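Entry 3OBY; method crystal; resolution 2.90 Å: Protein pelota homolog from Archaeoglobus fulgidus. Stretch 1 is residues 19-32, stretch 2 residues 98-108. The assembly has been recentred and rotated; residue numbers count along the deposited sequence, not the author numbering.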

# COMPACT_ATOMS: atom_id res chain seq x y z
N PRO A 19 -5.91 -4.95 -3.68
CA PRO A 19 -4.46 -4.80 -3.76
C PRO A 19 -4.15 -3.31 -3.70
O PRO A 19 -4.80 -2.51 -4.37
CB PRO A 19 -4.12 -5.44 -5.10
CG PRO A 19 -5.32 -5.11 -5.93
CD PRO A 19 -6.49 -5.31 -4.99
N GLU A 20 -3.18 -2.93 -2.87
CA GLU A 20 -2.83 -1.52 -2.70
C GLU A 20 -1.45 -1.17 -3.27
O GLU A 20 -1.06 -0.01 -3.31
CB GLU A 20 -2.85 -1.17 -1.21
CG GLU A 20 -4.16 -1.51 -0.49
CD GLU A 20 -4.06 -1.38 1.02
OE1 GLU A 20 -3.42 -2.24 1.66
OE2 GLU A 20 -4.61 -0.40 1.58
N THR A 21 -0.72 -2.18 -3.71
CA THR A 21 0.61 -1.97 -4.25
C THR A 21 0.88 -2.91 -5.42
O THR A 21 0.18 -3.90 -5.61
CB THR A 21 1.68 -2.22 -3.18
OG1 THR A 21 1.68 -3.60 -2.80
CG2 THR A 21 1.42 -1.38 -1.97
N LEU A 22 1.92 -2.58 -6.19
CA LEU A 22 2.28 -3.42 -7.31
C LEU A 22 2.71 -4.80 -6.79
O LEU A 22 2.58 -5.80 -7.49
CB LEU A 22 3.38 -2.75 -8.13
CG LEU A 22 2.96 -1.40 -8.73
CD1 LEU A 22 4.07 -0.85 -9.61
CD2 LEU A 22 1.69 -1.55 -9.54
N ASP A 23 3.20 -4.83 -5.55
CA ASP A 23 3.61 -6.09 -4.90
C ASP A 23 2.36 -6.97 -4.82
O ASP A 23 2.36 -8.14 -5.22
CB ASP A 23 4.09 -5.85 -3.46
CG ASP A 23 5.40 -5.09 -3.38
OD1 ASP A 23 5.87 -4.58 -4.41
OD2 ASP A 23 5.97 -5.01 -2.27
N ASP A 24 1.30 -6.37 -4.29
CA ASP A 24 0.02 -7.05 -4.12
C ASP A 24 -0.48 -7.56 -5.46
O ASP A 24 -0.80 -8.74 -5.61
CB ASP A 24 -1.02 -6.08 -3.53
CG ASP A 24 -0.77 -5.74 -2.07
OD1 ASP A 24 -1.38 -4.75 -1.59
OD2 ASP A 24 -0.01 -6.45 -1.39
N LEU A 25 -0.55 -6.66 -6.43
CA LEU A 25 -1.02 -7.01 -7.76
C LEU A 25 -0.20 -8.16 -8.35
O LEU A 25 -0.75 -9.07 -8.97
CB LEU A 25 -0.92 -5.79 -8.68
CG LEU A 25 -1.83 -5.85 -9.91
CD1 LEU A 25 -3.27 -5.98 -9.45
CD2 LEU A 25 -1.65 -4.60 -10.76
N TRP A 26 1.11 -8.12 -8.13
CA TRP A 26 1.98 -9.17 -8.62
C TRP A 26 1.67 -10.51 -7.93
O TRP A 26 1.65 -11.56 -8.58
CB TRP A 26 3.45 -8.80 -8.39
CG TRP A 26 4.40 -9.77 -8.97
CD1 TRP A 26 4.83 -9.83 -10.26
CD2 TRP A 26 5.00 -10.89 -8.30
NE1 TRP A 26 5.66 -10.91 -10.45
CE2 TRP A 26 5.78 -11.58 -9.26
CE3 TRP A 26 4.95 -11.38 -6.99
CZ2 TRP A 26 6.50 -12.74 -8.95
CZ3 TRP A 26 5.66 -12.53 -6.68
CH2 TRP A 26 6.43 -13.20 -7.66
N HIS A 27 1.41 -10.48 -6.63
CA HIS A 27 1.11 -11.73 -5.92
C HIS A 27 -0.24 -12.31 -6.32
O HIS A 27 -0.36 -13.53 -6.50
CB HIS A 27 1.16 -11.52 -4.40
CG HIS A 27 2.54 -11.32 -3.86
ND1 HIS A 27 3.57 -12.21 -4.09
CD2 HIS A 27 3.07 -10.33 -3.10
CE1 HIS A 27 4.66 -11.79 -3.49
NE2 HIS A 27 4.39 -10.65 -2.88
N LEU A 28 -1.24 -11.45 -6.46
CA LEU A 28 -2.58 -11.89 -6.85
C LEU A 28 -2.56 -12.64 -8.18
O LEU A 28 -3.33 -13.59 -8.37
CB LEU A 28 -3.51 -10.68 -6.96
CG LEU A 28 -3.92 -9.95 -5.68
CD1 LEU A 28 -4.58 -8.62 -6.03
CD2 LEU A 28 -4.87 -10.82 -4.87
N ARG A 29 -1.69 -12.21 -9.08
CA ARG A 29 -1.54 -12.83 -10.40
C ARG A 29 -1.17 -14.31 -10.30
O ARG A 29 -1.53 -15.11 -11.16
CB ARG A 29 -0.49 -12.08 -11.22
CG ARG A 29 -0.26 -12.62 -12.62
CD ARG A 29 0.67 -13.81 -12.62
NE ARG A 29 0.83 -14.40 -13.95
CZ ARG A 29 0.14 -15.43 -14.43
NH1 ARG A 29 -0.79 -16.02 -13.70
NH2 ARG A 29 0.41 -15.89 -15.65
N PHE A 30 -0.45 -14.68 -9.24
CA PHE A 30 -0.06 -16.07 -9.08
C PHE A 30 -0.97 -16.77 -8.07
O PHE A 30 -0.98 -17.99 -7.97
CB PHE A 30 1.41 -16.16 -8.68
CG PHE A 30 2.34 -15.72 -9.77
CD1 PHE A 30 2.51 -16.49 -10.92
CD2 PHE A 30 2.98 -14.47 -9.70
CE1 PHE A 30 3.30 -16.05 -11.98
CE2 PHE A 30 3.77 -14.02 -10.76
CZ PHE A 30 3.93 -14.80 -11.90
N ILE A 31 -1.74 -15.97 -7.33
CA ILE A 31 -2.69 -16.52 -6.36
C ILE A 31 -3.92 -16.97 -7.14
O ILE A 31 -4.39 -18.10 -6.99
CB ILE A 31 -3.11 -15.46 -5.31
CG1 ILE A 31 -1.95 -15.15 -4.36
CG2 ILE A 31 -4.30 -15.95 -4.53
CD1 ILE A 31 -1.37 -16.37 -3.69
N ILE A 32 -4.44 -16.09 -7.99
CA ILE A 32 -5.60 -16.41 -8.82
C ILE A 32 -5.17 -17.46 -9.84
O ILE A 32 -4.17 -17.29 -10.53
CB ILE A 32 -6.09 -15.19 -9.58
CG1 ILE A 32 -6.58 -14.13 -8.60
CG2 ILE A 32 -7.20 -15.59 -10.54
CD1 ILE A 32 -6.75 -12.77 -9.24
N ASN A 98 -10.34 -6.69 -15.35
CA ASN A 98 -9.01 -6.08 -15.30
C ASN A 98 -8.73 -5.54 -13.90
O ASN A 98 -9.31 -4.55 -13.47
CB ASN A 98 -8.88 -4.93 -16.32
CG ASN A 98 -8.72 -5.43 -17.75
OD1 ASN A 98 -7.89 -6.30 -18.03
ND2 ASN A 98 -9.50 -4.87 -18.66
N ILE A 99 -7.83 -6.20 -13.18
CA ILE A 99 -7.48 -5.78 -11.83
C ILE A 99 -6.35 -4.77 -11.76
O ILE A 99 -5.28 -4.98 -12.34
CB ILE A 99 -7.07 -6.98 -10.96
CG1 ILE A 99 -8.06 -8.13 -11.16
CG2 ILE A 99 -7.02 -6.56 -9.50
CD1 ILE A 99 -9.52 -7.71 -11.02
N THR A 100 -6.58 -3.67 -11.05
CA THR A 100 -5.55 -2.65 -10.86
C THR A 100 -5.49 -2.34 -9.35
O THR A 100 -6.38 -2.73 -8.60
CB THR A 100 -5.87 -1.34 -11.63
OG1 THR A 100 -7.11 -0.80 -11.17
CG2 THR A 100 -5.97 -1.61 -13.10
N VAL A 101 -4.44 -1.66 -8.91
CA VAL A 101 -4.32 -1.32 -7.49
C VAL A 101 -5.54 -0.52 -7.06
O VAL A 101 -6.08 0.26 -7.84
CB VAL A 101 -3.06 -0.45 -7.18
CG1 VAL A 101 -1.80 -1.23 -7.46
CG2 VAL A 101 -3.08 0.81 -8.02
N GLY A 102 -5.97 -0.72 -5.82
CA GLY A 102 -7.13 0.00 -5.32
C GLY A 102 -8.48 -0.56 -5.70
O GLY A 102 -9.50 -0.10 -5.19
N LYS A 103 -8.51 -1.54 -6.59
CA LYS A 103 -9.78 -2.13 -7.00
C LYS A 103 -10.10 -3.39 -6.22
O LYS A 103 -9.24 -4.23 -5.98
CB LYS A 103 -9.78 -2.47 -8.49
CG LYS A 103 -11.09 -3.08 -8.96
CD LYS A 103 -11.06 -3.35 -10.45
CE LYS A 103 -12.44 -3.58 -11.00
NZ LYS A 103 -12.39 -3.63 -12.49
N GLU A 104 -11.37 -3.52 -5.84
CA GLU A 104 -11.81 -4.67 -5.08
C GLU A 104 -12.13 -5.85 -5.98
O GLU A 104 -12.56 -5.69 -7.12
CB GLU A 104 -13.04 -4.31 -4.26
CG GLU A 104 -13.46 -5.38 -3.28
CD GLU A 104 -14.84 -5.15 -2.73
OE1 GLU A 104 -15.81 -5.36 -3.49
OE2 GLU A 104 -14.96 -4.76 -1.55
N LEU A 105 -11.90 -7.05 -5.46
CA LEU A 105 -12.20 -8.27 -6.18
C LEU A 105 -12.35 -9.40 -5.17
O LEU A 105 -11.80 -9.34 -4.06
CB LEU A 105 -11.09 -8.62 -7.17
CG LEU A 105 -9.77 -9.10 -6.60
CD1 LEU A 105 -9.15 -10.10 -7.56
CD2 LEU A 105 -8.85 -7.92 -6.36
N SER A 106 -13.12 -10.42 -5.55
CA SER A 106 -13.36 -11.58 -4.71
C SER A 106 -12.86 -12.82 -5.42
O SER A 106 -13.18 -13.06 -6.59
CB SER A 106 -14.86 -11.73 -4.43
OG SER A 106 -15.33 -10.72 -3.57
N ILE A 107 -12.06 -13.61 -4.71
CA ILE A 107 -11.52 -14.85 -5.23
C ILE A 107 -12.21 -15.96 -4.45
O ILE A 107 -12.25 -15.93 -3.22
CB ILE A 107 -9.99 -14.92 -5.01
CG1 ILE A 107 -9.30 -13.82 -5.80
CG2 ILE A 107 -9.44 -16.27 -5.43
CD1 ILE A 107 -7.82 -13.68 -5.48
N ILE A 108 -12.78 -16.92 -5.17
CA ILE A 108 -13.47 -18.04 -4.55
C ILE A 108 -12.82 -19.30 -5.07
O ILE A 108 -12.84 -19.56 -6.27
CB ILE A 108 -14.96 -18.04 -4.93
CG1 ILE A 108 -15.57 -16.69 -4.57
CG2 ILE A 108 -15.68 -19.16 -4.21
CD1 ILE A 108 -17.03 -16.55 -4.95

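Helix 22-31 packs over strand 105-108 and the turn before it, the axes 11.4 Å apart at closest and inclined by 30°, with 520 Å² buried in all. A single hydrogen bond joins the stretches: Gly 102 N donates to Pro 19 O at 2.6 Å, nearly straight at 175°. Gly 102 sits in the type II turn from Thr 100 to Lys 103 at phi/psi 82/-9, where a CB would jam against the preceding carbonyl oxygen. The Pro 19 ring, C-gamma endo, fits against the turn, its CD 3.1 Å from Lys 103 O and 3.8 Å from Leu 105 CD2. Beyond it the contact is aliphatic. Leu 25 (t, p) points toward the strand side and brings CD1 to 3.8 Å from Ile 99 CG2. Leu 28 (m, t) reaches both Leu 105 and Ile 107, its CD1 4.3 Å from Leu 105 CD2 and its CD2 4.2 Å from Ile 107 CD1. Ile 32 starts sideways, but its m, t rotamer carries the end inward, CD1 lying 4.0 Å from Leu 105 CD1. Ile 107, also m, t, extends its CD1 to 3.4 Å from Ile 32 CG1. At the helix start, Asp 24 N donates to Thr 21 OG1 (3.2 Å), the cap, and Asp 24 OD1 accepts from Glu 20 N (2.9 Å).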